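Dicer Related Helicase (Caenorhabditis elegans, PDB 6M6Q) is an RLR-family RNA helicase that binds single- and double-stranded RNA and probably hydrolyses ATP, represented here by its all-helical N-terminal domain. Local coordinates at residues 19-24 with 133-138; 28-33 with 126-131; 161-166 with 287-292. All blocks are in the same frame, centred on the assembly; numbering follows the deposited sequence.

Contact 1 (19-24 with 133-138); sequences PFESPY and GLRIAD
In the all-helical N-terminal domain, a type I beta turn from Pro19 to Ser22 packs on helix 131-144. The turn closes through Ser22 N and Pro19 O, 3.0 Å apart, just before helix 25-29. Its corner carries Phe20, which buries the largest share of the contact. CG of Phe20 is anti to the backbone N (chi1 -172°), and the ring reaches the helix surface between Leu134, Arg135 and Asp138.

The main interaction is a cation-pi stack. The Arg135 guanidinium lies flat on one face of the Phe20 ring, with the two planes 23° apart. Arg135 CZ sits 3.8 Å from the centroid of the Phe20 ring. A bend at chi2 brings the arginine chain back over the ring. Arg135 CD therefore also rests on this face as a CH-pi contact, 4.1 Å from the centroid of the Phe20 ring.

Apolar packing adds a second element. Phe20 CZ meets Leu134 CB at 3.6 Å, and the backbone carbonyl carbon of Leu134 lies at the ring edge. Leu134 continues inward to Pro26 and Phe29 of helix 25-29.

Charged groups complete the contact. Glu21 reaches the edge of the guanidinium. The guanidinium thus has the ring over one face and the carboxylate at its edge. Asp138 passes beside the ring, and its OD1 is hydrogen-bonded to His153. On the outer, exposed side a salt bridge joins Glu21 OE1 to Arg135 NH1 at 3.5 Å, with carboxylate and guanidinium planes 51° apart.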
loop_
_atom_site.group_PDB
_atom_site.type_symbol
_atom_site.label_atom_id
_atom_site.label_comp_id
_atom_site.label_asym_id
_atom_site.label_seq_id
_atom_site.Cartn_x
_atom_site.Cartn_y
_atom_site.Cartn_z
ATOM N N PRO B 19 -0.336 -7.508 24.164
ATOM C CA PRO B 19 -0.649 -8.868 23.742
ATOM C C PRO B 19 -1.154 -8.917 22.288
ATOM O O PRO B 19 -1.442 -7.856 21.716
ATOM C CB PRO B 19 -1.749 -9.299 24.730
ATOM C CG PRO B 19 -2.450 -7.990 25.106
ATOM C CD PRO B 19 -1.366 -6.928 25.044
ATOM N N PHE B 20 -1.263 -10.130 21.732
ATOM C CA PHE B 20 -1.743 -10.400 20.357
ATOM C C PHE B 20 -3.055 -9.639 20.109
ATOM O O PHE B 20 -3.231 -9.063 19.004
ATOM C CB PHE B 20 -1.916 -11.902 20.135
ATOM C CG PHE B 20 -2.219 -12.282 18.706
ATOM C CD1 PHE B 20 -3.505 -12.171 18.195
ATOM C CD2 PHE B 20 -1.217 -12.754 17.871
ATOM C CE1 PHE B 20 -3.781 -12.520 16.883
ATOM C CE2 PHE B 20 -1.496 -13.098 16.559
ATOM C CZ PHE B 20 -2.774 -12.978 16.066
ATOM N N GLU B 21 -3.949 -9.635 21.107
ATOM C CA GLU B 21 -5.363 -9.176 20.981
ATOM C C GLU B 21 -5.423 -7.641 21.004
ATOM O O GLU B 21 -6.511 -7.101 20.735
ATOM C CB GLU B 21 -6.222 -9.782 22.094
ATOM C CG GLU B 21 -6.255 -11.315 22.095
ATOM C CD GLU B 21 -5.101 -11.999 22.814
ATOM O OE1 GLU B 21 -4.973 -13.227 22.679
ATOM O OE2 GLU B 21 -4.329 -11.305 23.501
ATOM N N SER B 22 -4.298 -6.958 21.252
ATOM C CA SER B 22 -4.227 -5.473 21.233
ATOM C C SER B 22 -4.405 -4.972 19.798
ATOM O O SER B 22 -3.776 -5.486 18.881
ATOM C CB SER B 22 -2.946 -4.962 21.840
ATOM O OG SER B 22 -2.841 -3.547 21.650
ATOM N N PRO B 23 -5.257 -3.952 19.559
ATOM C CA PRO B 23 -5.435 -3.401 18.222
ATOM C C PRO B 23 -4.109 -2.986 17.562
ATOM O O PRO B 23 -4.026 -3.031 16.344
ATOM C CB PRO B 23 -6.303 -2.141 18.421
ATOM C CG PRO B 23 -6.943 -2.316 19.788
ATOM C CD PRO B 23 -6.033 -3.238 20.572
ATOM N N TYR B 24 -3.136 -2.547 18.374
ATOM C CA TYR B 24 -1.881 -1.896 17.934
ATOM C C TYR B 24 -0.769 -2.950 17.728
ATOM O O TYR B 24 0.325 -2.566 17.261
ATOM C CB TYR B 24 -1.483 -0.827 18.950
ATOM C CG TYR B 24 -2.548 0.208 19.223
ATOM C CD1 TYR B 24 -2.685 1.317 18.408
ATOM C CD2 TYR B 24 -3.402 0.104 20.317
ATOM C CE1 TYR B 24 -3.627 2.300 18.668
ATOM C CE2 TYR B 24 -4.354 1.076 20.590
ATOM C CZ TYR B 24 -4.480 2.169 19.751
ATOM O OH TYR B 24 -5.409 3.133 19.988
ATOM N N GLY B 133 -2.891 -16.322 10.209
ATOM C CA GLY B 133 -1.485 -16.254 9.773
ATOM C C GLY B 133 -0.587 -15.554 10.775
ATOM O O GLY B 133 0.554 -15.968 10.909
ATOM N N LEU B 134 -1.085 -14.527 11.454
ATOM C CA LEU B 134 -0.328 -13.832 12.526
ATOM C C LEU B 134 -0.170 -14.756 13.730
ATOM O O LEU B 134 0.887 -14.722 14.356
ATOM C CB LEU B 134 -1.053 -12.553 12.911
ATOM C CG LEU B 134 -0.428 -11.288 12.354
ATOM C CD1 LEU B 134 -1.427 -10.156 12.373
ATOM C CD2 LEU B 134 0.825 -10.922 13.134
ATOM N N ARG B 135 -1.186 -15.552 14.026
ATOM C CA ARG B 135 -1.143 -16.570 15.099
ATOM C C ARG B 135 0.051 -17.481 14.840
ATOM O O ARG B 135 0.836 -17.699 15.779
ATOM C CB ARG B 135 -2.459 -17.360 15.159
ATOM C CG ARG B 135 -3.634 -16.569 15.716
ATOM C CD ARG B 135 -3.613 -16.541 17.219
ATOM N NE ARG B 135 -4.618 -15.654 17.773
ATOM C CZ ARG B 135 -4.647 -15.253 19.039
ATOM N NH1 ARG B 135 -5.618 -14.460 19.456
ATOM N NH2 ARG B 135 -3.716 -15.666 19.893
ATOM N N ILE B 136 0.185 -17.976 13.612
ATOM C CA ILE B 136 1.263 -18.930 13.249
ATOM C C ILE B 136 2.596 -18.199 13.382
ATOM O O ILE B 136 3.548 -18.798 13.958
ATOM C CB ILE B 136 1.052 -19.518 11.849
ATOM C CG1 ILE B 136 -0.326 -20.171 11.725
ATOM C CG2 ILE B 136 2.171 -20.498 11.523
ATOM C CD1 ILE B 136 -0.658 -20.653 10.337
ATOM N N ALA B 137 2.656 -16.949 12.910
ATOM C CA ALA B 137 3.881 -16.123 12.914
ATOM C C ALA B 137 4.291 -15.829 14.357
ATOM O O ALA B 137 5.496 -15.844 14.631
ATOM C CB ALA B 137 3.662 -14.862 12.129
ATOM N N ASP B 138 3.316 -15.585 15.244
ATOM C CA ASP B 138 3.555 -15.279 16.685
ATOM C C ASP B 138 4.272 -16.477 17.309
ATOM O O ASP B 138 5.335 -16.283 17.891
ATOM C CB ASP B 138 2.247 -14.939 17.414
ATOM C CG ASP B 138 2.409 -14.158 18.717
ATOM O OD1 ASP B 138 3.375 -13.368 18.811
ATOM O OD2 ASP B 138 1.543 -14.331 19.628
#

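Contact 2 (28-33 with 126-131); sequences YFRLLK and TVLFDE
Two helix-to-helix junctions of the all-helical N-terminal domain meet here. One is the 3-10 turn after helix 25-29. The other is the short linker between helices 94-127 and 131-144, where Asp130 is the N-cap of the second helix. Arg30 bridges the two.

Its chain bends at chi3 (-64°) and lays the guanidinium on one face of the Phe129 ring. The planes are 16° apart, and Arg30 CZ is 3.9 Å from the centroid of the Phe129 ring, a cation-pi stack. Arg30 NE lies over the rim of the ring, 3.4 Å from Phe129 CZ. Arg30 CD adds a CH-pi contact to the same face.

The guanidinium also donates a hydrogen bond. Arg30 NH1 is 2.9 Å from Leu128 O and lies in the plane of that carbonyl. The N-H...O angle is 146°, so the bond is somewhat bent. Outside the contact, Arg30 NE forms a salt bridge with Asp188, which probably balances the buried charge. Tyr184 stacks on Phe129.

Leu128 fills the apolar side. Its two methyl branches divide between partners. Leu128 CD2 touches the edge of the Phe29 ring, with Phe29 CE2 4.1 Å away. The other branch packs against the base of the Lys33 side chain, where Leu128 CD1 meets Lys33 CB at 3.6 Å.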
loop_
_atom_site.group_PDB
_atom_site.type_symbol
_atom_site.label_atom_id
_atom_site.label_comp_id
_atom_site.label_asym_id
_atom_site.label_seq_id
_atom_site.Cartn_x
_atom_site.Cartn_y
_atom_site.Cartn_z
ATOM N N TYR B 28 2.838 -3.351 14.805
ATOM C CA TYR B 28 4.081 -3.305 15.584
ATOM C C TYR B 28 4.885 -4.574 15.284
ATOM O O TYR B 28 6.072 -4.456 14.934
ATOM C CB TYR B 28 3.799 -3.093 17.071
ATOM C CG TYR B 28 5.059 -2.840 17.863
ATOM C CD1 TYR B 28 5.680 -3.858 18.574
ATOM C CD2 TYR B 28 5.699 -1.616 17.797
ATOM C CE1 TYR B 28 6.879 -3.652 19.225
ATOM C CE2 TYR B 28 6.891 -1.391 18.462
ATOM C CZ TYR B 28 7.485 -2.414 19.172
ATOM O OH TYR B 28 8.651 -2.181 19.847
ATOM N N PHE B 29 4.239 -5.738 15.307
ATOM C CA PHE B 29 4.881 -7.044 14.998
ATOM C C PHE B 29 5.497 -7.005 13.590
ATOM O O PHE B 29 6.572 -7.580 13.409
ATOM C CB PHE B 29 3.886 -8.195 15.116
ATOM C CG PHE B 29 4.481 -9.547 14.823
ATOM C CD1 PHE B 29 5.131 -10.265 15.808
ATOM C CD2 PHE B 29 4.422 -10.087 13.545
ATOM C CE1 PHE B 29 5.699 -11.500 15.530
ATOM C CE2 PHE B 29 4.990 -11.324 13.273
ATOM C CZ PHE B 29 5.614 -12.034 14.269
ATOM N N ARG B 30 4.833 -6.333 12.637
ATOM C CA ARG B 30 5.236 -6.270 11.198
ATOM C C ARG B 30 6.455 -5.363 10.997
ATOM O O ARG B 30 6.988 -5.388 9.900
ATOM C CB ARG B 30 4.063 -5.816 10.320
ATOM C CG ARG B 30 3.011 -6.898 10.132
ATOM C CD ARG B 30 2.033 -6.597 9.037
ATOM N NE ARG B 30 1.219 -5.415 9.288
ATOM C CZ ARG B 30 -0.040 -5.431 9.757
ATOM N NH1 ARG B 30 -0.627 -6.573 10.086
ATOM N NH2 ARG B 30 -0.707 -4.294 9.888
ATOM N N LEU B 31 6.944 -4.678 12.041
ATOM C CA LEU B 31 8.272 -3.987 12.007
ATOM C C LEU B 31 9.396 -5.040 12.105
ATOM O O LEU B 31 10.545 -4.712 11.712
ATOM C CB LEU B 31 8.357 -2.937 13.126
ATOM C CG LEU B 31 7.355 -1.777 13.023
ATOM C CD1 LEU B 31 7.211 -1.042 14.344
ATOM C CD2 LEU B 31 7.755 -0.801 11.942
ATOM N N LEU B 32 9.053 -6.290 12.467
ATOM C CA LEU B 32 9.987 -7.468 12.490
ATOM C C LEU B 32 9.759 -8.384 11.273
ATOM O O LEU B 32 10.253 -9.521 11.304
ATOM C CB LEU B 32 9.769 -8.291 13.773
ATOM C CG LEU B 32 10.304 -7.704 15.070
ATOM C CD1 LEU B 32 9.688 -8.420 16.260
ATOM C CD2 LEU B 32 11.812 -7.798 15.117
ATOM N N LYS B 33 9.000 -7.952 10.271
ATOM C CA LYS B 33 8.614 -8.815 9.122
ATOM C C LYS B 33 9.868 -9.333 8.385
ATOM O O LYS B 33 9.804 -10.449 7.886
ATOM C CB LYS B 33 7.652 -8.075 8.191
ATOM C CG LYS B 33 8.249 -6.988 7.306
ATOM C CD LYS B 33 7.235 -6.480 6.295
ATOM C CE LYS B 33 7.855 -5.972 5.030
ATOM N NZ LYS B 33 6.924 -5.075 4.314
ATOM N N THR B 126 0.512 -11.867 2.532
ATOM C CA THR B 126 -0.564 -12.878 2.649
ATOM C C THR B 126 -0.717 -13.307 4.120
ATOM O O THR B 126 -1.861 -13.306 4.611
ATOM C CB THR B 126 -0.305 -14.077 1.723
ATOM O OG1 THR B 126 -0.182 -13.618 0.380
ATOM C CG2 THR B 126 -1.415 -15.097 1.764
ATOM N N VAL B 127 0.391 -13.631 4.797
ATOM C CA VAL B 127 0.397 -14.295 6.133
ATOM C C VAL B 127 0.298 -13.255 7.262
ATOM O O VAL B 127 -0.240 -13.589 8.276
ATOM C CB VAL B 127 1.630 -15.194 6.332
ATOM C CG1 VAL B 127 1.728 -16.252 5.278
ATOM C CG2 VAL B 127 2.908 -14.394 6.396
ATOM N N LEU B 128 0.884 -12.075 7.117
ATOM C CA LEU B 128 1.046 -11.116 8.248
ATOM C C LEU B 128 -0.119 -10.107 8.274
ATOM O O LEU B 128 -0.064 -9.189 9.065
ATOM C CB LEU B 128 2.397 -10.392 8.120
ATOM C CG LEU B 128 3.648 -11.241 8.370
ATOM C CD1 LEU B 128 4.863 -10.351 8.545
ATOM C CD2 LEU B 128 3.497 -12.139 9.589
ATOM N N PHE B 129 -1.126 -10.246 7.428
ATOM C CA PHE B 129 -2.282 -9.308 7.397
ATOM C C PHE B 129 -3.573 -10.098 7.599
ATOM O O PHE B 129 -4.660 -9.559 7.331
ATOM C CB PHE B 129 -2.262 -8.487 6.109
ATOM C CG PHE B 129 -1.199 -7.412 6.062
ATOM C CD1 PHE B 129 0.116 -7.703 5.691
ATOM C CD2 PHE B 129 -1.513 -6.093 6.368
ATOM C CE1 PHE B 129 1.081 -6.702 5.658
ATOM C CE2 PHE B 129 -0.547 -5.093 6.296
ATOM C CZ PHE B 129 0.740 -5.395 5.929
ATOM N N ASP B 130 -3.428 -11.325 8.098
ATOM C CA ASP B 130 -4.502 -12.312 8.350
ATOM C C ASP B 130 -4.346 -12.798 9.788
ATOM O O ASP B 130 -3.176 -13.076 10.190
ATOM C CB ASP B 130 -4.381 -13.492 7.389
ATOM C CG ASP B 130 -5.518 -14.489 7.456
ATOM O OD1 ASP B 130 -5.373 -15.486 8.185
ATOM O OD2 ASP B 130 -6.514 -14.294 6.725
ATOM N N GLU B 131 -5.446 -12.861 10.549
ATOM C CA GLU B 131 -5.424 -13.237 11.987
ATOM C C GLU B 131 -4.787 -14.630 12.122
ATOM O O GLU B 131 -3.848 -14.770 12.912
ATOM C CB GLU B 131 -6.831 -13.206 12.593
ATOM C CG GLU B 131 -6.946 -14.004 13.897
ATOM C CD GLU B 131 -7.957 -13.497 14.911
ATOM O OE1 GLU B 131 -8.828 -12.671 14.528
ATOM O OE2 GLU B 131 -7.877 -13.942 16.088
#

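Contact 3 (161-166 with 287-292); sequences WLTAET and EEWYYG
Two helix starts pack side by side through their first turns, those of helix 162-171 and helix 288-295. Their short axes run in broadly the same direction, 42° apart, and approach to 11.2 Å. That wide spacing is bridged by side chains, mainly Thr166 and Trp289.

The tight part is Thr166 against Trp289. They meet tip to tip, with Thr166 CB 3.7 Å from Trp289 CZ2. The indole points across the gap because its CG stands between the backbone N and the carbonyl carbon, the crowded position (chi1 68°). On Thr166, OG1 lies beside the backbone N (chi1 -43°), which leaves CG2 anti to that N and facing the indole. The hydroxyl is turned back to its own helix. Thr166 OG1 donates to Leu162 O at 3.0 Å, from above the carbonyl plane. Leu162 O also accepts from Thr166 N.

The contact is looser around this centre. Thr163 OG1 is 3.8 Å from Trp289 NE1, and no hydrogen bond forms between them. Thr163 OG1 bonds instead to Phe275 O, while the Phe275 ring meets Trp289 edge-to-face.

The partly exposed side belongs to Glu287, the N-cap residue of helix 288-295. Its extended chain passes Thr166, with Glu287 CG 3.8 Å from Thr166 CG2. Farther out, Glu165 is exposed, and its OE1 is 6.5 Å from Glu287 OE2. These like charges may repel weakly.

No hydrogen bond or salt bridge crosses between the segments. The Thr166 hydroxyl is satisfied within its own helix and that of Thr163 by Phe275 O, so van der Waals packing of methyl, methylene and indole groups joins the two helix starts.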
loop_
_atom_site.group_PDB
_atom_site.type_symbol
_atom_site.label_atom_id
_atom_site.label_comp_id
_atom_site.label_asym_id
_atom_site.label_seq_id
_atom_site.Cartn_x
_atom_site.Cartn_y
_atom_site.Cartn_z
ATOM N N TRP B 161 3.718 4.180 30.867
ATOM C CA TRP B 161 4.765 4.580 29.885
ATOM C C TRP B 161 4.173 5.584 28.887
ATOM O O TRP B 161 3.326 5.193 28.110
ATOM C CB TRP B 161 5.333 3.357 29.172
ATOM C CG TRP B 161 6.705 3.582 28.624
ATOM C CD1 TRP B 161 7.057 3.824 27.328
ATOM C CD2 TRP B 161 7.921 3.626 29.381
ATOM N NE1 TRP B 161 8.411 3.988 27.227
ATOM C CE2 TRP B 161 8.967 3.878 28.470
ATOM C CE3 TRP B 161 8.226 3.474 30.735
ATOM C CZ2 TRP B 161 10.292 3.974 28.874
ATOM C CZ3 TRP B 161 9.537 3.562 31.134
ATOM C CH2 TRP B 161 10.555 3.811 30.217
ATOM N N LEU B 162 4.637 6.826 28.910
ATOM C CA LEU B 162 4.042 7.954 28.148
ATOM C C LEU B 162 4.476 7.865 26.677
ATOM O O LEU B 162 3.777 8.423 25.811
ATOM C CB LEU B 162 4.500 9.257 28.807
ATOM C CG LEU B 162 4.204 10.546 28.048
ATOM C CD1 LEU B 162 2.708 10.810 27.968
ATOM C CD2 LEU B 162 4.905 11.704 28.709
ATOM N N THR B 163 5.614 7.230 26.416
ATOM C CA THR B 163 6.160 7.026 25.058
ATOM C C THR B 163 5.216 6.112 24.285
ATOM O O THR B 163 5.066 6.310 23.084
ATOM C CB THR B 163 7.566 6.439 25.123
ATOM O OG1 THR B 163 8.470 7.520 25.324
ATOM C CG2 THR B 163 7.931 5.666 23.879
ATOM N N ALA B 164 4.635 5.123 24.963
ATOM C CA ALA B 164 3.710 4.131 24.373
ATOM C C ALA B 164 2.432 4.834 23.906
ATOM O O ALA B 164 1.942 4.476 22.838
ATOM C CB ALA B 164 3.407 3.028 25.357
ATOM N N GLU B 165 1.942 5.809 24.677
ATOM C CA GLU B 165 0.715 6.592 24.384
ATOM C C GLU B 165 0.948 7.460 23.149
ATOM O O GLU B 165 0.104 7.410 22.244
ATOM C CB GLU B 165 0.307 7.446 25.585
ATOM C CG GLU B 165 -0.938 8.295 25.325
ATOM C CD GLU B 165 -1.155 9.480 26.270
ATOM O OE1 GLU B 165 -1.841 10.456 25.857
ATOM O OE2 GLU B 165 -0.646 9.432 27.414
ATOM N N THR B 166 2.082 8.160 23.074
ATOM C CA THR B 166 2.436 9.020 21.905
ATOM C C THR B 166 2.484 8.156 20.627
ATOM O O THR B 166 1.862 8.531 19.645
ATOM C CB THR B 166 3.760 9.765 22.127
ATOM O OG1 THR B 166 3.796 10.273 23.459
ATOM C CG2 THR B 166 3.969 10.887 21.136
ATOM N N GLU B 287 6.845 14.898 23.878
ATOM C CA GLU B 287 6.702 14.533 22.443
ATOM C C GLU B 287 7.865 15.123 21.625
ATOM O O GLU B 287 7.750 15.146 20.390
ATOM C CB GLU B 287 5.356 15.019 21.904
ATOM C CG GLU B 287 4.155 14.432 22.620
ATOM C CD GLU B 287 2.805 14.905 22.099
ATOM O OE1 GLU B 287 2.673 16.115 21.802
ATOM O OE2 GLU B 287 1.880 14.060 21.995
ATOM N N GLU B 288 8.974 15.493 22.284
ATOM C CA GLU B 288 10.197 16.069 21.655
ATOM C C GLU B 288 10.777 15.062 20.664
ATOM O O GLU B 288 11.278 15.508 19.605
ATOM C CB GLU B 288 11.247 16.400 22.717
ATOM C CG GLU B 288 12.023 17.670 22.444
ATOM C CD GLU B 288 12.629 18.319 23.682
ATOM O OE1 GLU B 288 13.595 17.749 24.248
ATOM O OE2 GLU B 288 12.128 19.387 24.087
ATOM N N TRP B 289 10.718 13.759 21.002
ATOM C CA TRP B 289 11.252 12.663 20.155
ATOM C C TRP B 289 10.465 12.586 18.842
ATOM O O TRP B 289 11.113 12.396 17.777
ATOM C CB TRP B 289 11.272 11.323 20.897
ATOM C CG TRP B 289 9.940 10.725 21.225
ATOM C CD1 TRP B 289 9.334 10.723 22.445
ATOM C CD2 TRP B 289 9.123 9.897 20.375
ATOM N NE1 TRP B 289 8.182 9.983 22.408
ATOM C CE2 TRP B 289 8.021 9.476 21.148
ATOM C CE3 TRP B 289 9.202 9.481 19.040
ATOM C CZ2 TRP B 289 7.007 8.676 20.625
ATOM C CZ3 TRP B 289 8.201 8.688 18.527
ATOM C CH2 TRP B 289 7.116 8.299 19.308
ATOM N N TYR B 290 9.138 12.753 18.907
ATOM C CA TYR B 290 8.224 12.670 17.740
ATOM C C TYR B 290 8.501 13.845 16.799
ATOM O O TYR B 290 8.670 13.610 15.595
ATOM C CB TYR B 290 6.758 12.599 18.182
ATOM C CG TYR B 290 5.776 12.734 17.045
ATOM C CD1 TYR B 290 5.082 13.920 16.832
ATOM C CD2 TYR B 290 5.666 11.746 16.087
ATOM C CE1 TYR B 290 4.232 14.077 15.751
ATOM C CE2 TYR B 290 4.817 11.885 15.001
ATOM C CZ TYR B 290 4.094 13.053 14.833
ATOM O OH TYR B 290 3.259 13.200 13.762
ATOM N N TYR B 291 8.570 15.069 17.330
ATOM C CA TYR B 291 8.830 16.296 16.533
ATOM C C TYR B 291 10.287 16.267 16.051
ATOM O O TYR B 291 10.554 16.793 14.971
ATOM C CB TYR B 291 8.446 17.555 17.328
ATOM C CG TYR B 291 6.973 17.651 17.645
ATOM C CD1 TYR B 291 6.021 17.517 16.645
ATOM C CD2 TYR B 291 6.517 17.833 18.945
ATOM C CE1 TYR B 291 4.662 17.556 16.923
ATOM C CE2 TYR B 291 5.160 17.871 19.241
ATOM C CZ TYR B 291 4.229 17.729 18.225
ATOM O OH TYR B 291 2.888 17.777 18.491
ATOM N N GLY B 292 11.180 15.617 16.802
ATOM C CA GLY B 292 12.585 15.373 16.404
ATOM C C GLY B 292 12.688 14.479 15.173
ATOM O O GLY B 292 13.573 14.721 14.333
#

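In the fold
Contacts 1 and 2 are neighbours, with centres about 8 Å apart. Contact 1 spans the longer chain interval, and both ends of contact 2 fall within it. They share the region around helices 25-29 and 131-144. Leu134 of contact 1 packs on Phe29 and Leu128 of contact 2, and Ala137 also touches Leu128. Together they join the N-terminal residues to the junction after the long helix 94-127. Contact 3 follows later in the chain. Its centre is about 24 Å from the centre of each of the others, and it touches neither. It joins helices 162-171 and 288-295, so the three contacts tie distant sequence regions into one helical domain.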